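Local atomic coordinates of uncharacterized protein (Chondromyces crocatus, PDB entry 6I86), a protein that is of unknown biochemical function but is encoded in the gene cluster for crocagin, a ribosomally synthesised and post-translationally modified peptide, and probably serves its biosynthesis. Residues R41-R44 against L45-H49; L110-P114 against G115-V119; A139-A142 against D143-P146; C25-S29 against P30-S34. All blocks are in the same frame, centred on the assembly; numbering follows the deposited sequence.

Contact 1: R41-R44 against L45-H49; sequences RIWR and LKIAH
Trp43 O accepts the shortest of the main-chain bonds here, from Ile47 N at 2.8 Å with an N-H...O angle of 161°. Ile47 CG1 packs against the same oxygen at 3.2 Å, so the carbonyl is pressed by the branch of the very residue that binds it. Lys46 N, Leu45 N and Ala48 N repeat the i to i+4 pattern on Ile42 O, Arg41 O and Arg44 O, which makes this the last turns of helix 38-47. The Trp43 indole, with CG anti to the backbone N (chi1 -161°), swings down the helix and lies alongside Lys46. The lysine chain runs over one face of the six-membered ring, CE coming to 3.5 Å from Trp43 CH2 and CD to 3.6 Å from Trp43 CZ3. At the pyrrole end, Ile47 CD1 meets Trp43 CD1 obliquely at 3.5 Å, the two side chains crossing near a right angle. The helix closes in a Schellman motif: His49, with positive phi, gives its N to Lys46 O at 3.0 Å, and Glu50 N turns back to Leu45 O. On another side, the Arg41 guanidinium binds Phe32 O and Asn36 O. Lys46 NZ sits 5.3 Å from the centroid of the Trp43 six-membered ring, so any cation-pi attraction is weak, and the lysine's contribution is chiefly CH-pi and apolar contact from its methylenes.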
loop_
_atom_site.group_PDB
_atom_site.type_symbol
_atom_site.label_atom_id
_atom_site.label_comp_id
_atom_site.label_asym_id
_atom_site.label_seq_id
_atom_site.Cartn_x
_atom_site.Cartn_y
_atom_site.Cartn_z
ATOM N N ARG A 41 -2.297 5.846 -16.956
ATOM C CA ARG A 41 -2.615 4.426 -16.884
ATOM C C ARG A 41 -2.578 3.914 -15.450
ATOM O O ARG A 41 -3.245 2.923 -15.133
ATOM C CB ARG A 41 -1.662 3.637 -17.782
ATOM C CG ARG A 41 -1.948 3.835 -19.264
ATOM C CD ARG A 41 -1.000 3.059 -20.161
ATOM N NE ARG A 41 0.277 3.743 -20.325
ATOM C CZ ARG A 41 1.429 3.307 -19.826
ATOM N NH1 ARG A 41 1.473 2.174 -19.139
ATOM N NH2 ARG A 41 2.541 4.001 -20.022
ATOM N N ILE A 42 -1.815 4.570 -14.572
ATOM C CA ILE A 42 -1.904 4.271 -13.144
ATOM C C ILE A 42 -3.297 4.606 -12.624
ATOM O O ILE A 42 -3.915 3.823 -11.894
ATOM C CB ILE A 42 -0.816 5.028 -12.361
ATOM C CG1 ILE A 42 0.579 4.556 -12.769
ATOM C CG2 ILE A 42 -1.018 4.854 -10.865
ATOM C CD1 ILE A 42 1.690 5.215 -11.986
ATOM N N TRP A 43 -3.811 5.783 -12.994
ATOM C CA TRP A 43 -5.123 6.203 -12.512
ATOM C C TRP A 43 -6.226 5.296 -13.040
ATOM O O TRP A 43 -7.225 5.059 -12.351
ATOM C CB TRP A 43 -5.391 7.653 -12.905
ATOM C CG TRP A 43 -6.474 8.288 -12.095
ATOM C CD1 TRP A 43 -7.750 8.561 -12.495
ATOM C CD2 TRP A 43 -6.382 8.712 -10.731
ATOM N NE1 TRP A 43 -8.454 9.140 -11.466
ATOM C CE2 TRP A 43 -7.636 9.243 -10.372
ATOM C CE3 TRP A 43 -5.357 8.698 -9.780
ATOM C CZ2 TRP A 43 -7.892 9.756 -9.103
ATOM C CZ3 TRP A 43 -5.613 9.207 -8.523
ATOM C CH2 TRP A 43 -6.870 9.729 -8.195
ATOM N N ARG A 44 -6.073 4.791 -14.265
ATOM C CA ARG A 44 -7.062 3.862 -14.801
ATOM C C ARG A 44 -7.046 2.543 -14.042
ATOM O O ARG A 44 -8.103 1.950 -13.796
ATOM C CB ARG A 44 -6.813 3.625 -16.287
ATOM C CG ARG A 44 -7.105 4.829 -17.142
ATOM C CD ARG A 44 -7.595 4.394 -18.497
ATOM N NE ARG A 44 -6.561 3.735 -19.289
ATOM C CZ ARG A 44 -5.647 4.384 -20.003
ATOM N NH1 ARG A 44 -5.634 5.710 -20.017
ATOM N NH2 ARG A 44 -4.748 3.708 -20.704
ATOM N N LEU A 45 -5.858 2.065 -13.666
ATOM C CA LEU A 45 -5.778 0.875 -12.827
ATOM C C LEU A 45 -6.423 1.119 -11.469
ATOM O O LEU A 45 -7.086 0.230 -10.920
ATOM C CB LEU A 45 -4.320 0.442 -12.664
ATOM C CG LEU A 45 -3.646 -0.205 -13.874
ATOM C CD1 LEU A 45 -2.169 -0.461 -13.595
ATOM C CD2 LEU A 45 -4.356 -1.495 -14.253
ATOM N N LYS A 46 -6.244 2.322 -10.914
ATOM C CA LYS A 46 -6.897 2.657 -9.653
ATOM C C LYS A 46 -8.412 2.667 -9.808
ATOM O O LYS A 46 -9.139 2.122 -8.968
ATOM C CB LYS A 46 -6.404 4.012 -9.146
ATOM C CG LYS A 46 -7.137 4.502 -7.908
ATOM C CD LYS A 46 -6.658 5.877 -7.476
ATOM C CE LYS A 46 -7.777 6.647 -6.795
ATOM N NZ LYS A 46 -8.488 5.809 -5.791
ATOM N N ILE A 47 -8.906 3.294 -10.879
ATOM C CA ILE A 47 -10.345 3.328 -11.129
ATOM C C ILE A 47 -10.897 1.914 -11.255
ATOM O O ILE A 47 -11.999 1.615 -10.777
ATOM C CB ILE A 47 -10.647 4.169 -12.385
ATOM C CG1 ILE A 47 -10.330 5.644 -12.131
ATOM C CG2 ILE A 47 -12.101 4.013 -12.808
ATOM C CD1 ILE A 47 -10.473 6.520 -13.356
ATOM N N ALA A 48 -10.136 1.019 -11.883
ATOM C CA ALA A 48 -10.560 -0.359 -12.097
ATOM C C ALA A 48 -10.314 -1.254 -10.889
ATOM O O ALA A 48 -10.502 -2.471 -10.994
ATOM C CB ALA A 48 -9.858 -0.940 -13.328
ATOM N N HIS A 49 -9.905 -0.682 -9.756
ATOM C CA HIS A 49 -9.658 -1.417 -8.517
ATOM C C HIS A 49 -8.585 -2.487 -8.681
ATOM O O HIS A 49 -8.582 -3.484 -7.950
ATOM C CB HIS A 49 -10.950 -2.039 -7.969
ATOM C CG HIS A 49 -12.142 -1.142 -8.079
ATOM N ND1 HIS A 49 -12.249 0.043 -7.381
ATOM C CD2 HIS A 49 -13.275 -1.247 -8.815
ATOM C CE1 HIS A 49 -13.397 0.625 -7.680
ATOM N NE2 HIS A 49 -14.037 -0.136 -8.548
#

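Contact 2: L110-P114 against G115-V119; sequences LTVPP and GRYRV
Tyr117 OH donates to Pro113 O over 2.5 Å, a very short bond that is the tight point of this contact. Pro113 O lies at the edge of the Tyr117 ring, in its plane, and the hydroxyl is also pressed by Pro113 CD at 3.4 Å, the proline ring crossing the phenol at about a right angle. Val112 comes past in the reverse direction, its CG2 3.7 Å from Tyr117 OH and 3.9 Å from Tyr117 CE2. The ring reaches back across the turn because CG is anti to the carbonyl carbon (chi1 -69°). Leu68 and Leu152 pack against the buried tyrosine from strands 60-69 and 148-154. The segment is the link between two sheets: strand 107-111 at the border of the four-stranded one leads through Val112, Pro113 and Pro114 into strand 115-123 of the five-stranded one. A phenylalanine at Tyr117 would probably leave the Pro113 carbonyl without its hydroxyl donor and Pro113 held less firmly. The outer side is looser, with the exposed ring of Pro114 at the bend and Arg116 directed away from it. Gly115 starts the new strand at phi 146°, where a side chain would be jammed against Pro114 O.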
loop_
_atom_site.group_PDB
_atom_site.type_symbol
_atom_site.label_atom_id
_atom_site.label_comp_id
_atom_site.label_asym_id
_atom_site.label_seq_id
_atom_site.Cartn_x
_atom_site.Cartn_y
_atom_site.Cartn_z
ATOM N N LEU A 110 2.128 -9.339 0.928
ATOM C CA LEU A 110 1.440 -10.497 1.466
ATOM C C LEU A 110 0.974 -11.360 0.304
ATOM O O LEU A 110 0.735 -10.864 -0.799
ATOM C CB LEU A 110 0.236 -10.092 2.334
ATOM C CG LEU A 110 0.453 -9.562 3.753
ATOM C CD1 LEU A 110 -0.873 -9.140 4.378
ATOM C CD2 LEU A 110 1.138 -10.608 4.616
ATOM N N THR A 111 0.855 -12.658 0.556
ATOM C CA THR A 111 0.173 -13.568 -0.355
ATOM C C THR A 111 -1.125 -14.003 0.307
ATOM O O THR A 111 -1.104 -14.655 1.357
ATOM C CB THR A 111 1.036 -14.780 -0.707
ATOM O OG1 THR A 111 2.165 -14.349 -1.480
ATOM C CG2 THR A 111 0.227 -15.783 -1.520
ATOM N N VAL A 112 -2.246 -13.631 -0.298
ATOM C CA VAL A 112 -3.570 -13.897 0.258
ATOM C C VAL A 112 -4.314 -14.779 -0.738
ATOM O O VAL A 112 -3.819 -14.980 -1.857
ATOM C CB VAL A 112 -4.319 -12.584 0.536
ATOM C CG1 VAL A 112 -3.574 -11.762 1.580
ATOM C CG2 VAL A 112 -4.497 -11.797 -0.753
ATOM N N PRO A 113 -5.468 -15.345 -0.390
ATOM C CA PRO A 113 -6.260 -16.072 -1.390
ATOM C C PRO A 113 -6.648 -15.158 -2.537
ATOM O O PRO A 113 -6.972 -13.979 -2.323
ATOM C CB PRO A 113 -7.495 -16.528 -0.600
ATOM C CG PRO A 113 -7.015 -16.625 0.801
ATOM C CD PRO A 113 -6.036 -15.497 0.964
ATOM N N PRO A 114 -6.618 -15.659 -3.770
ATOM C CA PRO A 114 -7.024 -14.830 -4.909
ATOM C C PRO A 114 -8.474 -14.396 -4.773
ATOM O O PRO A 114 -9.319 -15.119 -4.237
ATOM C CB PRO A 114 -6.830 -15.757 -6.115
ATOM C CG PRO A 114 -5.893 -16.822 -5.641
ATOM C CD PRO A 114 -6.173 -16.999 -4.184
ATOM N N GLY A 115 -8.757 -13.200 -5.256
ATOM C CA GLY A 115 -10.114 -12.707 -5.255
ATOM C C GLY A 115 -10.147 -11.210 -5.032
ATOM O O GLY A 115 -9.143 -10.520 -5.181
ATOM N N ARG A 116 -11.334 -10.744 -4.663
ATOM C CA ARG A 116 -11.645 -9.329 -4.550
ATOM C C ARG A 116 -11.801 -8.956 -3.083
ATOM O O ARG A 116 -12.456 -9.672 -2.316
ATOM C CB ARG A 116 -12.924 -9.008 -5.327
ATOM C CG ARG A 116 -13.420 -7.595 -5.169
ATOM C CD ARG A 116 -14.576 -7.303 -6.115
ATOM N NE ARG A 116 -14.358 -7.858 -7.449
ATOM C CZ ARG A 116 -14.235 -7.122 -8.549
ATOM N NH1 ARG A 116 -14.038 -7.704 -9.724
ATOM N NH2 ARG A 116 -14.306 -5.800 -8.475
ATOM N N TYR A 117 -11.201 -7.835 -2.694
ATOM C CA TYR A 117 -11.120 -7.451 -1.293
ATOM C C TYR A 117 -11.562 -6.010 -1.114
ATOM O O TYR A 117 -11.218 -5.142 -1.922
ATOM C CB TYR A 117 -9.692 -7.595 -0.757
ATOM C CG TYR A 117 -9.236 -9.022 -0.640
ATOM C CD1 TYR A 117 -9.459 -9.746 0.520
ATOM C CD2 TYR A 117 -8.595 -9.651 -1.696
ATOM C CE1 TYR A 117 -9.048 -11.061 0.628
ATOM C CE2 TYR A 117 -8.180 -10.964 -1.599
ATOM C CZ TYR A 117 -8.409 -11.665 -0.435
ATOM O OH TYR A 117 -7.997 -12.974 -0.334
ATOM N N ARG A 118 -12.322 -5.761 -0.053
ATOM C CA ARG A 118 -12.459 -4.403 0.440
ATOM C C ARG A 118 -11.152 -3.982 1.101
ATOM O O ARG A 118 -10.451 -4.793 1.712
ATOM C CB ARG A 118 -13.629 -4.293 1.420
ATOM C CG ARG A 118 -14.616 -3.200 1.044
ATOM C CD ARG A 118 -15.896 -3.249 1.867
ATOM N NE ARG A 118 -16.784 -4.341 1.476
ATOM C CZ ARG A 118 -17.578 -4.308 0.409
ATOM N NH1 ARG A 118 -18.364 -5.340 0.130
ATOM N NH2 ARG A 118 -17.575 -3.249 -0.389
ATOM N N VAL A 119 -10.805 -2.710 0.944
ATOM C CA VAL A 119 -9.513 -2.200 1.387
ATOM C C VAL A 119 -9.749 -0.932 2.186
ATOM O O VAL A 119 -10.393 0.004 1.698
ATOM C CB VAL A 119 -8.566 -1.921 0.208
ATOM C CG1 VAL A 119 -7.291 -1.244 0.703
ATOM C CG2 VAL A 119 -8.236 -3.208 -0.516
#

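Contact 3: A139-A142 against D143-P146; sequences AYPA and DEGP
A type I beta turn from Pro141 to Glu144 shapes this part of the surface loop between helix 125-128 and strand 148-154. Its closing bond runs from Glu144 N to Pro141 O at 3.1 Å with an N-H...O angle of 161°; the donor stands well above the carbonyl plane, 59° out of it. The same two residues also meet by their side chains. Glu144, extended beyond CG, lays its carboxylate across the proline ring, CD lying 3.5 Å from Pro141 CG, and Asp143 OD1 approaches Pro141 CB at 3.7 Å. Just before the turn, Tyr140 has CG anti to the backbone N (chi1 -168°), which sends its ring along the returning chain. Glu144 O lies at the ring edge, in plane, 3.5 Å from Tyr140 CE1, while Tyr140 OH comes within 3.3 Å of Gly145 CA; a CB on this glycine would collide with that hydroxyl. A cis peptide bond then leads into Pro146. Side-chain partners lie beyond the turn: Tyr140 OH bonds Asp147 OD2, Glu144 OE1 bonds His131 NE2, and the backbone Glu144 O accepts from Lys63 NZ. The bonds to His131 and Asp147 brace the loop internally, and Lys63 links it to strand 60-69.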
loop_
_atom_site.group_PDB
_atom_site.type_symbol
_atom_site.label_atom_id
_atom_site.label_comp_id
_atom_site.label_asym_id
_atom_site.label_seq_id
_atom_site.Cartn_x
_atom_site.Cartn_y
_atom_site.Cartn_z
ATOM N N ALA A 139 17.576 3.009 9.135
ATOM C CA ALA A 139 17.585 4.098 10.100
ATOM C C ALA A 139 16.189 4.525 10.529
ATOM O O ALA A 139 16.063 5.403 11.390
ATOM C CB ALA A 139 18.339 5.301 9.523
ATOM N N TYR A 140 15.146 3.945 9.946
ATOM C CA TYR A 140 13.792 4.188 10.416
ATOM C C TYR A 140 13.671 3.650 11.835
ATOM O O TYR A 140 13.902 2.450 12.054
ATOM C CB TYR A 140 12.768 3.523 9.494
ATOM C CG TYR A 140 11.324 3.938 9.731
ATOM C CD1 TYR A 140 10.622 3.501 10.849
ATOM C CD2 TYR A 140 10.659 4.754 8.824
ATOM C CE1 TYR A 140 9.302 3.875 11.063
ATOM C CE2 TYR A 140 9.341 5.132 9.028
ATOM C CZ TYR A 140 8.668 4.689 10.148
ATOM O OH TYR A 140 7.358 5.056 10.361
ATOM N N PRO A 141 13.343 4.487 12.817
ATOM C CA PRO A 141 13.326 4.030 14.214
ATOM C C PRO A 141 12.361 2.870 14.410
ATOM O O PRO A 141 11.208 2.915 13.976
ATOM C CB PRO A 141 12.879 5.276 14.986
ATOM C CG PRO A 141 13.243 6.426 14.094
ATOM C CD PRO A 141 13.032 5.922 12.697
ATOM N N ALA A 142 12.848 1.826 15.085
ATOM C CA ALA A 142 12.070 0.601 15.239
ATOM C C ALA A 142 10.769 0.834 15.996
ATOM O O ALA A 142 9.763 0.174 15.714
ATOM C CB ALA A 142 12.910 -0.460 15.950
ATOM N N ASP A 143 10.764 1.756 16.954
ATOM C CA ASP A 143 9.597 1.986 17.793
ATOM C C ASP A 143 8.671 3.066 17.244
ATOM O O ASP A 143 7.775 3.519 17.965
ATOM C CB ASP A 143 10.034 2.351 19.213
ATOM C CG ASP A 143 10.908 3.588 19.252
ATOM O OD1 ASP A 143 11.343 4.047 18.174
ATOM O OD2 ASP A 143 11.159 4.103 20.361
ATOM N N GLU A 144 8.865 3.491 16.001
ATOM C CA GLU A 144 8.007 4.484 15.375
ATOM C C GLU A 144 7.206 3.845 14.249
ATOM O O GLU A 144 7.469 2.718 13.821
ATOM C CB GLU A 144 8.826 5.671 14.856
ATOM C CG GLU A 144 9.410 6.525 15.971
ATOM C CD GLU A 144 10.285 7.646 15.452
ATOM O OE1 GLU A 144 10.149 8.009 14.264
ATOM O OE2 GLU A 144 11.105 8.167 16.235
ATOM N N GLY A 145 6.209 4.586 13.777
ATOM C CA GLY A 145 5.297 4.081 12.783
ATOM C C GLY A 145 4.354 3.042 13.358
ATOM O O GLY A 145 4.341 2.790 14.566
ATOM N N PRO A 146 3.541 2.407 12.498
ATOM C CA PRO A 146 3.514 2.629 11.047
ATOM C C PRO A 146 2.894 3.966 10.645
ATOM O O PRO A 146 2.036 4.493 11.353
ATOM C CB PRO A 146 2.655 1.469 10.534
ATOM C CG PRO A 146 1.767 1.127 11.680
ATOM C CD PRO A 146 2.577 1.374 12.921
#

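Contact 4: C25-S29 against P30-S34; sequences CSINS and PAFWS
Phe32 packs against Ser26 and Ile27, starting at CB, which lies 3.3 Å from Ser26 O. CG is anti to the backbone N (chi1 -176°), which carries the ring back over the preceding loop. There Ile27 CA sits over one face, 3.6 Å from Phe32 CG, a CH-pi contact offset toward the rim. On one flank, Phe32 CD2 approaches Ser26 OG obliquely at 3.6 Å; on the other, CE1 meets Ile27 CG1 at 3.7 Å, and CZ at the tip still lies 4.0 Å from that Ile27 carbon. The loop makes a short 3-10 turn at Ser26 and Ile27 and runs into the weakly bonded helix 30-34, whose first turn is joined to it by a long bond from Phe32 N to Ser29 O at 3.3 Å. Arg41 of helix 38-47 makes a cation-pi contact with the Phe32 ring. An alanine in place of Phe32 would probably open a gap beside Ile27 and leave Arg41 without its aromatic partner. The neighbouring Trp33 gives the straighter polar bond, its NE1 donating to Ile27 O at 2.9 Å and 155°, in the carbonyl plane and on a lone pair. Ile27 CG1 lies 3.6 Å from Trp33 CZ2.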
loop_
_atom_site.group_PDB
_atom_site.type_symbol
_atom_site.label_atom_id
_atom_site.label_comp_id
_atom_site.label_asym_id
_atom_site.label_seq_id
_atom_site.Cartn_x
_atom_site.Cartn_y
_atom_site.Cartn_z
ATOM N N CYS A 25 -0.363 -7.808 -12.200
ATOM C CA CYS A 25 -0.864 -6.584 -12.810
ATOM C C CYS A 25 0.136 -6.052 -13.832
ATOM O O CYS A 25 1.351 -6.212 -13.681
ATOM C CB CYS A 25 -1.139 -5.528 -11.738
ATOM S SG CYS A 25 -1.902 -4.007 -12.356
ATOM N N SER A 26 -0.393 -5.416 -14.884
ATOM C CA SER A 26 0.451 -4.914 -15.964
ATOM C C SER A 26 1.497 -3.931 -15.460
ATOM O O SER A 26 2.584 -3.829 -16.039
ATOM C CB SER A 26 -0.415 -4.253 -17.039
ATOM O OG SER A 26 -1.115 -3.138 -16.514
ATOM N N ILE A 27 1.195 -3.207 -14.378
ATOM C CA ILE A 27 2.130 -2.230 -13.833
ATOM C C ILE A 27 3.412 -2.883 -13.331
ATOM O O ILE A 27 4.432 -2.203 -13.174
ATOM C CB ILE A 27 1.440 -1.421 -12.713
ATOM C CG1 ILE A 27 2.243 -0.160 -12.379
ATOM C CG2 ILE A 27 1.230 -2.282 -11.480
ATOM C CD1 ILE A 27 1.501 0.830 -11.507
ATOM N N ASN A 28 3.395 -4.193 -13.083
ATOM C CA ASN A 28 4.561 -4.911 -12.587
ATOM C C ASN A 28 5.460 -5.416 -13.714
ATOM O O ASN A 28 6.239 -6.352 -13.502
ATOM C CB ASN A 28 4.121 -6.077 -11.697
ATOM C CG ASN A 28 5.175 -6.460 -10.671
ATOM O OD1 ASN A 28 6.012 -5.643 -10.292
ATOM N ND2 ASN A 28 5.133 -7.707 -10.212
ATOM N N SER A 29 5.369 -4.823 -14.900
ATOM C CA SER A 29 6.199 -5.190 -16.036
ATOM C C SER A 29 6.830 -3.944 -16.637
ATOM O O SER A 29 6.271 -2.848 -16.532
ATOM C CB SER A 29 5.383 -5.928 -17.109
ATOM O OG SER A 29 4.960 -7.197 -16.642
ATOM N N PRO A 30 8.005 -4.078 -17.258
ATOM C CA PRO A 30 8.671 -2.889 -17.818
ATOM C C PRO A 30 7.909 -2.237 -18.961
ATOM O O PRO A 30 8.033 -1.021 -19.156
ATOM C CB PRO A 30 10.030 -3.435 -18.284
ATOM C CG PRO A 30 10.234 -4.694 -17.500
ATOM C CD PRO A 30 8.866 -5.272 -17.308
ATOM N N ALA A 31 7.124 -3.004 -19.723
ATOM C CA ALA A 31 6.391 -2.429 -20.848
ATOM C C ALA A 31 5.397 -1.369 -20.393
ATOM O O ALA A 31 5.080 -0.448 -21.154
ATOM C CB ALA A 31 5.673 -3.530 -21.626
ATOM N N PHE A 32 4.895 -1.484 -19.162
ATOM C CA PHE A 32 3.984 -0.476 -18.630
ATOM C C PHE A 32 4.658 0.889 -18.554
ATOM O O PHE A 32 4.056 1.908 -18.910
ATOM C CB PHE A 32 3.485 -0.910 -17.249
ATOM C CG PHE A 32 2.465 0.019 -16.642
ATOM C CD1 PHE A 32 2.858 1.169 -15.973
ATOM C CD2 PHE A 32 1.112 -0.273 -16.719
ATOM C CE1 PHE A 32 1.922 2.020 -15.411
ATOM C CE2 PHE A 32 0.171 0.571 -16.156
ATOM C CZ PHE A 32 0.578 1.719 -15.502
ATOM N N TRP A 33 5.908 0.927 -18.096
ATOM C CA TRP A 33 6.575 2.187 -17.799
ATOM C C TRP A 33 7.395 2.729 -18.960
ATOM O O TRP A 33 7.736 3.917 -18.956
ATOM C CB TRP A 33 7.475 2.015 -16.572
ATOM C CG TRP A 33 6.706 1.622 -15.352
ATOM C CD1 TRP A 33 6.361 0.356 -14.971
ATOM C CD2 TRP A 33 6.165 2.501 -14.360
ATOM N NE1 TRP A 33 5.646 0.394 -13.800
ATOM C CE2 TRP A 33 5.510 1.699 -13.404
ATOM C CE3 TRP A 33 6.175 3.888 -14.183
ATOM C CZ2 TRP A 33 4.876 2.237 -12.287
ATOM C CZ3 TRP A 33 5.541 4.420 -13.076
ATOM C CH2 TRP A 33 4.901 3.597 -12.143
ATOM N N SER A 34 7.715 1.898 -19.953
ATOM C CA SER A 34 8.529 2.346 -21.076
ATOM C C SER A 34 7.761 3.227 -22.055
ATOM O O SER A 34 8.389 3.984 -22.802
ATOM C CB SER A 34 9.111 1.140 -21.819
ATOM O OG SER A 34 8.094 0.402 -22.469
#

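Along the chain the contacts run 4, 1, 2, 3. Contacts 4 and 1, centres about 13 Å apart, centre on the successive helices 30-34 and 38-47, contact 4 with the loop that leads into its helix. They touch through a probable hydrogen bond from Arg41 NH1 to Phe32 O at 2.6 Å and where Leu45 CD1 packs on Phe32 CE2, forming a small helical unit beside strands 17-22 and 51-55. Contact 2, the linker between the two sheets, has its centre about 17 Å from that of contact 1, without touching. Contact 3 lies across the chain's centre from the others, its centre 27 to 31 Å from theirs. The helical side and the loop side therefore flank the beta core.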